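Local coordinates for protein type II restriction enzyme SfiI (PDB 2EZV) that cuts double-stranded DNA at the interrupted palindrome GGCCNNNNNGGCC, acting as a tetrameric type II restriction endonuclease, at residues 18-23 with 157-162; 56-61 with 99-104; 184-189 with 219-224. All blocks are in the same frame, centred on the assembly; numbering follows the deposited sequence.

Contact 1. Residues 18-23 with 157-162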
loop_
_atom_site.group_PDB
_atom_site.type_symbol
_atom_site.label_atom_id
_atom_site.label_comp_id
_atom_site.label_asym_id
_atom_site.label_seq_id
_atom_site.Cartn_x
_atom_site.Cartn_y
_atom_site.Cartn_z
ATOM N N LYS D 18 -21.914 -12.009 -1.244
ATOM C CA LYS D 18 -21.993 -11.824 -2.684
ATOM C C LYS D 18 -21.082 -10.699 -3.175
ATOM O O LYS D 18 -20.372 -10.873 -4.159
ATOM C CB LYS D 18 -23.434 -11.534 -3.102
ATOM C CG LYS D 18 -23.683 -11.662 -4.594
ATOM C CD LYS D 18 -25.124 -11.316 -4.897
ATOM C CE LYS D 18 -25.485 -11.576 -6.342
ATOM N NZ LYS D 18 -26.894 -11.163 -6.637
ATOM N N GLN D 19 -21.089 -9.550 -2.498
ATOM C CA GLN D 19 -20.229 -8.458 -2.949
ATOM C C GLN D 19 -18.764 -8.765 -2.650
ATOM O O GLN D 19 -17.866 -8.278 -3.333
ATOM C CB GLN D 19 -20.658 -7.103 -2.348
ATOM C CG GLN D 19 -20.329 -6.853 -0.884
ATOM C CD GLN D 19 -20.719 -5.440 -0.442
ATOM O OE1 GLN D 19 -21.885 -5.067 -0.499
ATOM N NE2 GLN D 19 -19.742 -4.659 0.000
ATOM N N THR D 20 -18.519 -9.589 -1.639
ATOM C CA THR D 20 -17.149 -9.984 -1.313
ATOM C C THR D 20 -16.671 -10.843 -2.487
ATOM O O THR D 20 -15.593 -10.630 -3.038
ATOM C CB THR D 20 -17.093 -10.820 -0.029
ATOM O OG1 THR D 20 -17.429 -9.994 1.089
ATOM C CG2 THR D 20 -15.705 -11.415 0.177
ATOM N N LEU D 21 -17.511 -11.789 -2.889
ATOM C CA LEU D 21 -17.184 -12.681 -3.988
ATOM C C LEU D 21 -16.989 -11.910 -5.292
ATOM O O LEU D 21 -15.997 -12.120 -6.002
ATOM C CB LEU D 21 -18.289 -13.724 -4.140
ATOM C CG LEU D 21 -18.062 -14.971 -5.004
ATOM C CD1 LEU D 21 -18.859 -14.851 -6.268
ATOM C CD2 LEU D 21 -16.596 -15.165 -5.303
ATOM N N ARG D 22 -17.926 -11.014 -5.598
ATOM C CA ARG D 22 -17.855 -10.222 -6.822
ATOM C C ARG D 22 -16.529 -9.480 -6.951
ATOM O O ARG D 22 -15.910 -9.485 -8.015
ATOM C CB ARG D 22 -19.008 -9.211 -6.881
ATOM C CG ARG D 22 -19.055 -8.445 -8.190
ATOM C CD ARG D 22 -19.235 -9.406 -9.369
ATOM N NE ARG D 22 -19.158 -8.739 -10.667
ATOM C CZ ARG D 22 -18.033 -8.285 -11.213
ATOM N NH1 ARG D 22 -16.877 -8.423 -10.571
ATOM N NH2 ARG D 22 -18.057 -7.702 -12.410
ATOM N N THR D 23 -16.105 -8.838 -5.866
ATOM C CA THR D 23 -14.846 -8.091 -5.836
ATOM C C THR D 23 -13.678 -9.012 -6.190
ATOM O O THR D 23 -12.810 -8.670 -7.002
ATOM C CB THR D 23 -14.604 -7.497 -4.433
ATOM O OG1 THR D 23 -15.722 -6.682 -4.066
ATOM C CG2 THR D 23 -13.349 -6.657 -4.407
ATOM N N THR D 157 -15.819 -14.677 6.305
ATOM C CA THR D 157 -16.360 -14.932 4.976
ATOM C C THR D 157 -15.424 -15.909 4.282
ATOM O O THR D 157 -14.253 -15.604 4.046
ATOM C CB THR D 157 -16.481 -13.636 4.146
ATOM O OG1 THR D 157 -17.458 -12.785 4.749
ATOM C CG2 THR D 157 -16.921 -13.947 2.706
ATOM N N SER D 158 -15.954 -17.081 3.948
ATOM C CA SER D 158 -15.165 -18.140 3.329
ATOM C C SER D 158 -15.228 -18.215 1.817
ATOM O O SER D 158 -16.309 -18.305 1.227
ATOM C CB SER D 158 -15.579 -19.486 3.917
ATOM O OG SER D 158 -15.444 -19.464 5.328
ATOM N N ILE D 159 -14.051 -18.220 1.198
ATOM C CA ILE D 159 -13.953 -18.275 -0.252
ATOM C C ILE D 159 -12.909 -19.267 -0.772
ATOM O O ILE D 159 -11.841 -19.428 -0.185
ATOM C CB ILE D 159 -13.650 -16.873 -0.792
ATOM C CG1 ILE D 159 -14.792 -15.947 -0.367
ATOM C CG2 ILE D 159 -13.503 -16.898 -2.326
ATOM C CD1 ILE D 159 -14.506 -14.499 -0.542
ATOM N N PHE D 160 -13.228 -19.923 -1.880
ATOM C CA PHE D 160 -12.323 -20.892 -2.482
ATOM C C PHE D 160 -12.057 -20.636 -3.958
ATOM O O PHE D 160 -12.988 -20.514 -4.759
ATOM C CB PHE D 160 -12.867 -22.311 -2.312
ATOM C CG PHE D 160 -12.838 -22.799 -0.896
ATOM C CD1 PHE D 160 -13.790 -22.375 0.021
ATOM C CD2 PHE D 160 -11.839 -23.667 -0.473
ATOM C CE1 PHE D 160 -13.746 -22.808 1.340
ATOM C CE2 PHE D 160 -11.783 -24.107 0.840
ATOM C CZ PHE D 160 -12.740 -23.677 1.752
ATOM N N VAL D 161 -10.777 -20.549 -4.305
ATOM C CA VAL D 161 -10.368 -20.328 -5.687
ATOM C C VAL D 161 -9.818 -21.682 -6.121
ATOM O O VAL D 161 -8.826 -22.163 -5.579
ATOM C CB VAL D 161 -9.279 -19.248 -5.767
ATOM C CG1 VAL D 161 -9.072 -18.826 -7.181
ATOM C CG2 VAL D 161 -9.681 -18.059 -4.931
ATOM N N HIS D 162 -10.484 -22.293 -7.094
ATOM C CA HIS D 162 -10.138 -23.625 -7.586
ATOM C C HIS D 162 -9.544 -23.600 -8.993
ATOM O O HIS D 162 -10.245 -23.377 -9.986
ATOM C CB HIS D 162 -11.406 -24.482 -7.537
ATOM C CG HIS D 162 -11.223 -25.891 -7.994
ATOM N ND1 HIS D 162 -11.017 -26.226 -9.314
ATOM C CD2 HIS D 162 -11.266 -27.058 -7.310
ATOM C CE1 HIS D 162 -10.944 -27.540 -9.426
ATOM N NE2 HIS D 162 -11.094 -28.068 -8.224
#
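Thr20 on the helix meets Thr157 and Ile159 on the strand mainly through methyl groups. Its CG2 lies 3.4 Å from Ile159 CD1, where the two side chains run at a slant to each other. The same CG2 is 3.8 Å from Thr157 CG2, and these two threonines meet tip to tip. With chi1 at -68°, Thr20 OG1 sits beside the backbone N and CG2 is anti to it. This puts the methyl on the sheet and lets OG1 bond to Val16 O one helical turn back. Thr157 is turned the same way. Its OG1 and that of Thr20 both hydrogen-bond to Gln95 NE2, so one amide on the neighbouring strand ties the two hydroxyls together beside the methyl contact. Farther along the helix, Thr23 OG1 bonds to Gln19 O at 2.8 Å. That carbonyl also takes the backbone N of Thr23, so it is gripped twice. All three touching residues are buried. Leu97 touches both Thr20 and Ile159, and Ile24 adds to the cover on Ile159. The contact thus seats the long helix 10-41 on one face of the mixed sheet, over strand 151-167, which runs between strands 93-104 and 176-186.

Contact 2. Residues 56-61 with 99-104. With CA (calcium ion), chain F; nucleotides of chain A.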
loop_
_atom_site.group_PDB
_atom_site.type_symbol
_atom_site.label_atom_id
_atom_site.label_comp_id
_atom_site.label_asym_id
_atom_site.label_seq_id
_atom_site.Cartn_x
_atom_site.Cartn_y
_atom_site.Cartn_z
ATOM N N ASP D 56 0.075 -18.556 -4.607
ATOM C CA ASP D 56 0.712 -17.308 -4.991
ATOM C C ASP D 56 -0.130 -16.495 -5.974
ATOM O O ASP D 56 -0.270 -15.286 -5.802
ATOM C CB ASP D 56 2.104 -17.581 -5.577
ATOM C CG ASP D 56 3.116 -17.987 -4.512
ATOM O OD1 ASP D 56 2.774 -17.923 -3.305
ATOM O OD2 ASP D 56 4.255 -18.361 -4.876
ATOM N N ILE D 57 -0.682 -17.159 -6.994
ATOM C CA ILE D 57 -1.519 -16.499 -7.991
ATOM C C ILE D 57 -2.659 -15.790 -7.261
ATOM O O ILE D 57 -2.899 -14.591 -7.452
ATOM C CB ILE D 57 -2.174 -17.504 -8.961
ATOM C CG1 ILE D 57 -1.121 -18.356 -9.672
ATOM C CG2 ILE D 57 -3.008 -16.754 -9.978
ATOM C CD1 ILE D 57 -0.383 -17.654 -10.772
ATOM N N THR D 58 -3.357 -16.558 -6.430
ATOM C CA THR D 58 -4.483 -16.063 -5.653
ATOM C C THR D 58 -4.100 -14.830 -4.844
ATOM O O THR D 58 -4.810 -13.823 -4.848
ATOM C CB THR D 58 -4.987 -17.136 -4.670
ATOM O OG1 THR D 58 -5.489 -18.259 -5.405
ATOM C CG2 THR D 58 -6.088 -16.577 -3.780
ATOM N N GLN D 59 -2.983 -14.927 -4.130
ATOM C CA GLN D 59 -2.525 -13.818 -3.322
ATOM C C GLN D 59 -2.249 -12.560 -4.143
ATOM O O GLN D 59 -2.724 -11.481 -3.796
ATOM C CB GLN D 59 -1.261 -14.190 -2.543
ATOM C CG GLN D 59 -0.628 -12.975 -1.876
ATOM C CD GLN D 59 0.596 -13.297 -1.047
ATOM O OE1 GLN D 59 1.377 -12.408 -0.719
ATOM N NE2 GLN D 59 0.764 -14.561 -0.692
ATOM N N TYR D 60 -1.476 -12.699 -5.217
ATOM C CA TYR D 60 -1.130 -11.554 -6.060
ATOM C C TYR D 60 -2.366 -10.940 -6.686
ATOM O O TYR D 60 -2.454 -9.723 -6.847
ATOM C CB TYR D 60 -0.151 -11.965 -7.161
ATOM C CG TYR D 60 1.214 -12.365 -6.651
ATOM C CD1 TYR D 60 1.967 -13.338 -7.312
ATOM C CD2 TYR D 60 1.766 -11.762 -5.522
ATOM C CE1 TYR D 60 3.234 -13.699 -6.863
ATOM C CE2 TYR D 60 3.033 -12.113 -5.066
ATOM C CZ TYR D 60 3.760 -13.082 -5.741
ATOM O OH TYR D 60 5.017 -13.434 -5.298
ATOM N N ALA D 61 -3.318 -11.794 -7.041
ATOM C CA ALA D 61 -4.553 -11.336 -7.639
ATOM C C ALA D 61 -5.402 -10.545 -6.649
ATOM O O ALA D 61 -5.903 -9.469 -6.983
ATOM C CB ALA D 61 -5.356 -12.534 -8.168
ATOM N N VAL D 99 -9.740 -17.002 2.228
ATOM C CA VAL D 99 -9.862 -17.649 0.939
ATOM C C VAL D 99 -8.795 -18.715 0.829
ATOM O O VAL D 99 -7.669 -18.559 1.304
ATOM C CB VAL D 99 -9.807 -16.641 -0.262
ATOM C CG1 VAL D 99 -9.688 -15.228 0.242
ATOM C CG2 VAL D 99 -8.698 -17.004 -1.214
ATOM N N ASP D 100 -9.172 -19.821 0.215
ATOM C CA ASP D 100 -8.264 -20.930 0.084
ATOM C C ASP D 100 -8.086 -21.312 -1.364
ATOM O O ASP D 100 -9.063 -21.437 -2.100
ATOM C CB ASP D 100 -8.800 -22.106 0.882
ATOM C CG ASP D 100 -7.720 -23.073 1.262
ATOM O OD1 ASP D 100 -7.639 -24.149 0.623
ATOM O OD2 ASP D 100 -6.942 -22.735 2.192
ATOM N N ALA D 101 -6.832 -21.494 -1.763
ATOM C CA ALA D 101 -6.504 -21.862 -3.133
ATOM C C ALA D 101 -6.347 -23.381 -3.279
ATOM O O ALA D 101 -5.773 -24.045 -2.412
ATOM C CB ALA D 101 -5.221 -21.151 -3.564
ATOM N N LYS D 102 -6.869 -23.917 -4.380
ATOM C CA LYS D 102 -6.809 -25.348 -4.672
ATOM C C LYS D 102 -6.379 -25.528 -6.118
ATOM O O LYS D 102 -6.690 -24.699 -6.976
ATOM C CB LYS D 102 -8.187 -26.014 -4.525
ATOM C CG LYS D 102 -8.887 -25.844 -3.194
ATOM C CD LYS D 102 -8.187 -26.600 -2.084
ATOM C CE LYS D 102 -9.014 -26.550 -0.803
ATOM N NZ LYS D 102 -8.358 -27.275 0.326
ATOM N N ALA D 103 -5.665 -26.613 -6.381
ATOM C CA ALA D 103 -5.230 -26.927 -7.729
ATOM C C ALA D 103 -5.780 -28.316 -7.971
ATOM O O ALA D 103 -5.614 -29.202 -7.138
ATOM C CB ALA D 103 -3.727 -26.936 -7.810
ATOM N N SER D 104 -6.449 -28.515 -9.097
ATOM C CA SER D 104 -7.026 -29.814 -9.380
ATOM C C SER D 104 -7.178 -30.068 -10.858
ATOM O O SER D 104 -7.252 -29.135 -11.658
ATOM C CB SER D 104 -8.395 -29.940 -8.700
ATOM O OG SER D 104 -9.108 -31.072 -9.173
HETATM CA CA CA F . -5.139 -24.572 0.243
ATOM P P DG A 14 -4.253 -28.857 -3.622
ATOM O OP1 DG A 14 -3.828 -27.638 -4.362
ATOM O OP2 DG A 14 -5.460 -28.813 -2.756
ATOM O "O5'" DG A 14 -4.476 -30.010 -4.688
ATOM C "C5'" DG A 14 -4.591 -31.346 -4.245
ATOM C "C4'" DG A 14 -3.884 -32.279 -5.193
ATOM O "O4'" DG A 14 -3.464 -33.422 -4.427
ATOM C "C3'" DG A 14 -4.783 -32.826 -6.296
ATOM O "O3'" DG A 14 -3.977 -33.238 -7.400
ATOM C "C2'" DG A 14 -5.410 -34.029 -5.625
ATOM C "C1'" DG A 14 -4.275 -34.535 -4.746
ATOM N N9 DG A 14 -4.703 -35.139 -3.492
ATOM C C8 DG A 14 -5.359 -34.536 -2.443
ATOM N N7 DG A 14 -5.622 -35.361 -1.466
ATOM C C5 DG A 14 -5.102 -36.576 -1.897
ATOM C C6 DG A 14 -5.090 -37.844 -1.271
ATOM O O6 DG A 14 -5.553 -38.164 -0.171
ATOM N N1 DG A 14 -4.456 -38.798 -2.064
ATOM C C2 DG A 14 -3.906 -38.560 -3.304
ATOM N N2 DG A 14 -3.335 -39.600 -3.923
ATOM N N3 DG A 14 -3.915 -37.384 -3.894
ATOM C C4 DG A 14 -4.526 -36.447 -3.141
ATOM P P DG A 15 -4.633 -33.424 -8.854
ATOM O OP1 DG A 15 -4.076 -32.345 -9.710
ATOM O OP2 DG A 15 -6.104 -33.569 -8.720
ATOM O "O5'" DG A 15 -4.026 -34.810 -9.361
ATOM C "C5'" DG A 15 -2.615 -35.036 -9.342
ATOM C "C4'" DG A 15 -2.295 -36.504 -9.523
ATOM O "O4'" DG A 15 -2.777 -37.259 -8.380
ATOM C "C3'" DG A 15 -2.999 -37.121 -10.731
ATOM O "O3'" DG A 15 -2.222 -38.215 -11.247
ATOM C "C2'" DG A 15 -4.314 -37.593 -10.138
ATOM C "C1'" DG A 15 -3.885 -38.071 -8.760
ATOM N N9 DG A 15 -4.906 -37.978 -7.719
ATOM C C8 DG A 15 -5.650 -36.872 -7.397
ATOM N N7 DG A 15 -6.482 -37.081 -6.414
ATOM C C5 DG A 15 -6.279 -38.409 -6.066
ATOM C C6 DG A 15 -6.903 -39.203 -5.062
ATOM O O6 DG A 15 -7.780 -38.878 -4.253
ATOM N N1 DG A 15 -6.402 -40.499 -5.051
ATOM C C2 DG A 15 -5.431 -40.975 -5.892
ATOM N N2 DG A 15 -5.089 -42.262 -5.713
ATOM N N3 DG A 15 -4.840 -40.248 -6.835
ATOM C C4 DG A 15 -5.311 -38.981 -6.864
#
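Thr58 has chi1 at -64°, which puts OG1 beside the backbone N and CG2 anti to it, with the methyl turned to Val99. Asp100 has chi1 at -157°, and its carboxylate lies on the other side of the strand, at the metal. This is the metal-binding strand of the PD-(D/E)XK nuclease fold, and the Asp100-Ala101-Lys102 order is consistent with the (D/E)XK part of the motif. Thr58 CG2 and Val99 CG2 meet tip to tip at 3.7 Å. Thr58 OG1 rests 3.4 Å from Ala101 CB, while its hydrogen bond goes back along the helix to Ala54 O. Side chains alternate along the strand. Val99 and Ala101 face helix 49-62, and Asp100 and Lys102 face away from it. Calcium is bound by Asp100 OD1 at 2.6 Å and by the carbonyl O of Ala101 at 2.8 Å. Asp79 supplies a further ligand. Lys102 curls back and brings NZ into a salt bridge with Asp100 OD1, at 3.2 Å. Gln116 OE1 also accepts from this NZ. The strand then runs beside the DNA backbone, where Ala103 N donates to OP1 of DG14 in chain A at 2.9 Å (N-H...O angle 140°).

Contact 3. Residues 184-189 with 219-224. With nucleotides of chain B.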
loop_
_atom_site.group_PDB
_atom_site.type_symbol
_atom_site.label_atom_id
_atom_site.label_comp_id
_atom_site.label_asym_id
_atom_site.label_seq_id
_atom_site.Cartn_x
_atom_site.Cartn_y
_atom_site.Cartn_z
ATOM N N LEU D 184 -15.508 -20.089 -5.365
ATOM C CA LEU D 184 -16.661 -20.488 -4.561
ATOM C C LEU D 184 -16.836 -19.676 -3.278
ATOM O O LEU D 184 -15.866 -19.333 -2.599
ATOM C CB LEU D 184 -16.569 -21.968 -4.185
ATOM C CG LEU D 184 -16.630 -23.050 -5.263
ATOM C CD1 LEU D 184 -15.423 -22.997 -6.180
ATOM C CD2 LEU D 184 -16.687 -24.387 -4.576
ATOM N N SER D 185 -18.091 -19.385 -2.961
ATOM C CA SER D 185 -18.453 -18.645 -1.765
ATOM C C SER D 185 -19.258 -19.601 -0.897
ATOM O O SER D 185 -20.382 -19.981 -1.249
ATOM C CB SER D 185 -19.303 -17.419 -2.140
ATOM O OG SER D 185 -19.755 -16.717 -0.989
ATOM N N LEU D 186 -18.684 -20.013 0.227
ATOM C CA LEU D 186 -19.376 -20.926 1.118
ATOM C C LEU D 186 -20.153 -20.146 2.154
ATOM O O LEU D 186 -19.601 -19.306 2.867
ATOM C CB LEU D 186 -18.394 -21.877 1.792
ATOM C CG LEU D 186 -17.601 -22.744 0.809
ATOM C CD1 LEU D 186 -16.798 -23.774 1.588
ATOM C CD2 LEU D 186 -18.545 -23.428 -0.175
ATOM N N PRO D 187 -21.456 -20.428 2.261
ATOM C CA PRO D 187 -22.328 -19.748 3.211
ATOM C C PRO D 187 -21.894 -19.799 4.672
ATOM O O PRO D 187 -21.459 -20.836 5.185
ATOM C CB PRO D 187 -23.692 -20.399 2.958
ATOM C CG PRO D 187 -23.335 -21.755 2.429
ATOM C CD PRO D 187 -22.190 -21.464 1.514
ATOM N N HIS D 188 -22.007 -18.652 5.329
ATOM C CA HIS D 188 -21.655 -18.523 6.732
ATOM C C HIS D 188 -22.511 -19.476 7.574
ATOM O O HIS D 188 -23.624 -19.850 7.187
ATOM C CB HIS D 188 -21.875 -17.071 7.169
ATOM C CG HIS D 188 -21.455 -16.786 8.576
ATOM N ND1 HIS D 188 -22.217 -17.141 9.668
ATOM C CD2 HIS D 188 -20.357 -16.167 9.069
ATOM C CE1 HIS D 188 -21.609 -16.750 10.773
ATOM N NE2 HIS D 188 -20.477 -16.158 10.437
ATOM N N ALA D 189 -21.979 -19.868 8.726
ATOM C CA ALA D 189 -22.675 -20.768 9.633
ATOM C C ALA D 189 -24.138 -20.358 9.852
ATOM O O ALA D 189 -25.028 -21.203 9.828
ATOM C CB ALA D 189 -21.936 -20.818 10.972
ATOM N N ILE D 219 -14.214 -33.530 3.916
ATOM C CA ILE D 219 -15.523 -33.390 3.296
ATOM C C ILE D 219 -15.377 -32.788 1.902
ATOM O O ILE D 219 -14.375 -32.141 1.595
ATOM C CB ILE D 219 -16.444 -32.492 4.149
ATOM C CG1 ILE D 219 -17.884 -32.578 3.641
ATOM C CG2 ILE D 219 -15.974 -31.055 4.073
ATOM C CD1 ILE D 219 -18.901 -32.022 4.616
ATOM N N ARG D 220 -16.379 -33.015 1.059
ATOM C CA ARG D 220 -16.374 -32.494 -0.300
ATOM C C ARG D 220 -17.558 -31.561 -0.526
ATOM O O ARG D 220 -18.578 -31.661 0.158
ATOM C CB ARG D 220 -16.454 -33.634 -1.316
ATOM C CG ARG D 220 -15.129 -34.084 -1.906
ATOM C CD ARG D 220 -15.379 -34.850 -3.206
ATOM N NE ARG D 220 -14.150 -35.237 -3.899
ATOM C CZ ARG D 220 -13.430 -36.321 -3.621
ATOM N NH1 ARG D 220 -13.806 -37.149 -2.654
ATOM N NH2 ARG D 220 -12.327 -36.573 -4.312
ATOM N N VAL D 221 -17.402 -30.653 -1.487
ATOM C CA VAL D 221 -18.448 -29.711 -1.871
ATOM C C VAL D 221 -18.597 -29.876 -3.374
ATOM O O VAL D 221 -17.615 -29.766 -4.109
ATOM C CB VAL D 221 -18.053 -28.249 -1.585
ATOM C CG1 VAL D 221 -19.108 -27.313 -2.149
ATOM C CG2 VAL D 221 -17.886 -28.031 -0.092
ATOM N N TYR D 222 -19.808 -30.142 -3.842
ATOM C CA TYR D 222 -19.993 -30.327 -5.266
ATOM C C TYR D 222 -20.517 -29.098 -5.983
ATOM O O TYR D 222 -21.548 -28.533 -5.624
ATOM C CB TYR D 222 -20.881 -31.549 -5.534
ATOM C CG TYR D 222 -20.131 -32.846 -5.326
ATOM C CD1 TYR D 222 -19.825 -33.296 -4.043
ATOM C CD2 TYR D 222 -19.655 -33.582 -6.414
ATOM C CE1 TYR D 222 -19.059 -34.441 -3.843
ATOM C CE2 TYR D 222 -18.883 -34.735 -6.227
ATOM C CZ TYR D 222 -18.590 -35.153 -4.937
ATOM O OH TYR D 222 -17.816 -36.276 -4.735
ATOM N N PHE D 223 -19.781 -28.694 -7.010
ATOM C CA PHE D 223 -20.121 -27.518 -7.794
ATOM C C PHE D 223 -21.585 -27.466 -8.207
ATOM O O PHE D 223 -22.313 -26.557 -7.799
ATOM C CB PHE D 223 -19.221 -27.437 -9.035
ATOM C CG PHE D 223 -17.753 -27.223 -8.717
ATOM C CD1 PHE D 223 -16.831 -27.008 -9.742
ATOM C CD2 PHE D 223 -17.294 -27.243 -7.405
ATOM C CE1 PHE D 223 -15.475 -26.819 -9.461
ATOM C CE2 PHE D 223 -15.944 -27.055 -7.114
ATOM C CZ PHE D 223 -15.033 -26.844 -8.145
ATOM N N ASP D 224 -22.016 -28.442 -9.001
ATOM C CA ASP D 224 -23.390 -28.489 -9.486
ATOM C C ASP D 224 -24.443 -28.362 -8.376
ATOM O O ASP D 224 -25.470 -27.717 -8.570
ATOM C CB ASP D 224 -23.619 -29.772 -10.299
ATOM C CG ASP D 224 -23.968 -30.976 -9.429
ATOM O OD1 ASP D 224 -23.241 -31.256 -8.448
ATOM O OD2 ASP D 224 -24.978 -31.652 -9.739
ATOM P P DG B 6 -16.984 -44.534 0.461
ATOM O OP1 DG B 6 -17.778 -45.693 0.937
ATOM O OP2 DG B 6 -16.965 -43.288 1.272
ATOM O "O5'" DG B 6 -15.487 -45.051 0.241
ATOM C "C5'" DG B 6 -14.815 -44.785 -0.988
ATOM C "C4'" DG B 6 -13.336 -45.091 -0.905
ATOM O "O4'" DG B 6 -12.690 -44.288 -1.922
ATOM C "C3'" DG B 6 -12.675 -44.667 0.413
ATOM O "O3'" DG B 6 -11.372 -45.276 0.464
ATOM C "C2'" DG B 6 -12.367 -43.206 0.155
ATOM C "C1'" DG B 6 -11.924 -43.275 -1.292
ATOM N N9 DG B 6 -11.973 -42.056 -2.092
ATOM C C8 DG B 6 -12.612 -40.874 -1.801
ATOM N N7 DG B 6 -12.394 -39.945 -2.693
ATOM C C5 DG B 6 -11.576 -40.559 -3.636
ATOM C C6 DG B 6 -11.003 -40.054 -4.832
ATOM O O6 DG B 6 -11.103 -38.921 -5.320
ATOM N N1 DG B 6 -10.246 -41.024 -5.484
ATOM C C2 DG B 6 -10.059 -42.310 -5.042
ATOM N N2 DG B 6 -9.291 -43.099 -5.805
ATOM N N3 DG B 6 -10.584 -42.787 -3.932
ATOM C C4 DG B 6 -11.324 -41.866 -3.284
ATOM O "O5'" DA B 4 -22.442 -36.734 -6.728
ATOM C "C5'" DA B 4 -21.378 -37.624 -7.106
ATOM C "C4'" DA B 4 -21.339 -38.907 -6.304
ATOM O "O4'" DA B 4 -20.501 -39.854 -7.001
ATOM C "C3'" DA B 4 -20.713 -38.774 -4.916
ATOM O "O3'" DA B 4 -21.241 -39.773 -4.030
ATOM C "C2'" DA B 4 -19.239 -39.000 -5.195
ATOM C "C1'" DA B 4 -19.273 -40.035 -6.307
ATOM N N9 DA B 4 -18.201 -39.918 -7.290
ATOM C C8 DA B 4 -17.839 -38.813 -8.018
ATOM N N7 DA B 4 -16.858 -39.032 -8.859
ATOM C C5 DA B 4 -16.545 -40.370 -8.664
ATOM C C6 DA B 4 -15.590 -41.215 -9.256
ATOM N N6 DA B 4 -14.740 -40.821 -10.206
ATOM N N1 DA B 4 -15.540 -42.498 -8.833
ATOM C C2 DA B 4 -16.396 -42.893 -7.882
ATOM N N3 DA B 4 -17.336 -42.194 -7.250
ATOM C C4 DA B 4 -17.359 -40.925 -7.693
#
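Leu184 and Phe223 pack with their side chains crossing at about a right angle. Leu184 CD2 lies 3.8 Å from Phe223 CE2 and approaches the ring obliquely. Leu184 combines chi1 of -65° with chi2 of 66°, which carries both methyls to the CE2 corner of the ring. Tyr182 also meets the ring, and His162 meets it edge-to-face. Leu186 CD2 lies 4.4 Å from Val221 CG1, a looser pair. Val221 faces the core, while Arg220 and Tyr222, the N-cap of helix 223-229, face the DNA. Arg220, extended from CG to NE, brings its guanidinium to the major-groove edge of DG6 in chain B, with O6 near its plane. Arg220 NH1 donates to DG6 N7 at 3.1 Å in a fairly straight bond (159°), and NH2 to O6 at 2.8 Å in a more bent one. Ala206 O also accepts from NH1 and steadies the group. An alanine here would be likely to leave N7 and O6 of that guanine without these donors. DA4 O5' of chain B lies over one face of the Tyr222 ring. Paired arginine bonds to N7 and O6 are the classic major-groove readout of guanine, consistent with recognition of the GGCC half-site.

How the contacts relate
Each contact has one segment on the mixed sheet; the other segment of contact 3 starts in a small antiparallel sheet. Contacts 1 and 2, with centres 12 Å apart, seat successive helices on neighbouring parallel strands. Those strands are joined by probable hydrogen bonds from Asp100 N to Ile159 O (2.7 Å) and from Lys102 N to Val161 O (2.9 Å). Leu184 N of contact 3, centred 11 Å from contact 1, probably bonds to Phe160 O at 2.6 Å. Contact 2 holds the calcium site, its centre about 17 Å from that of contact 3. Strand 151-167 lies between strand 93-104, which carries two metal ligands, and strand 176-186, against which the base-reading segment packs.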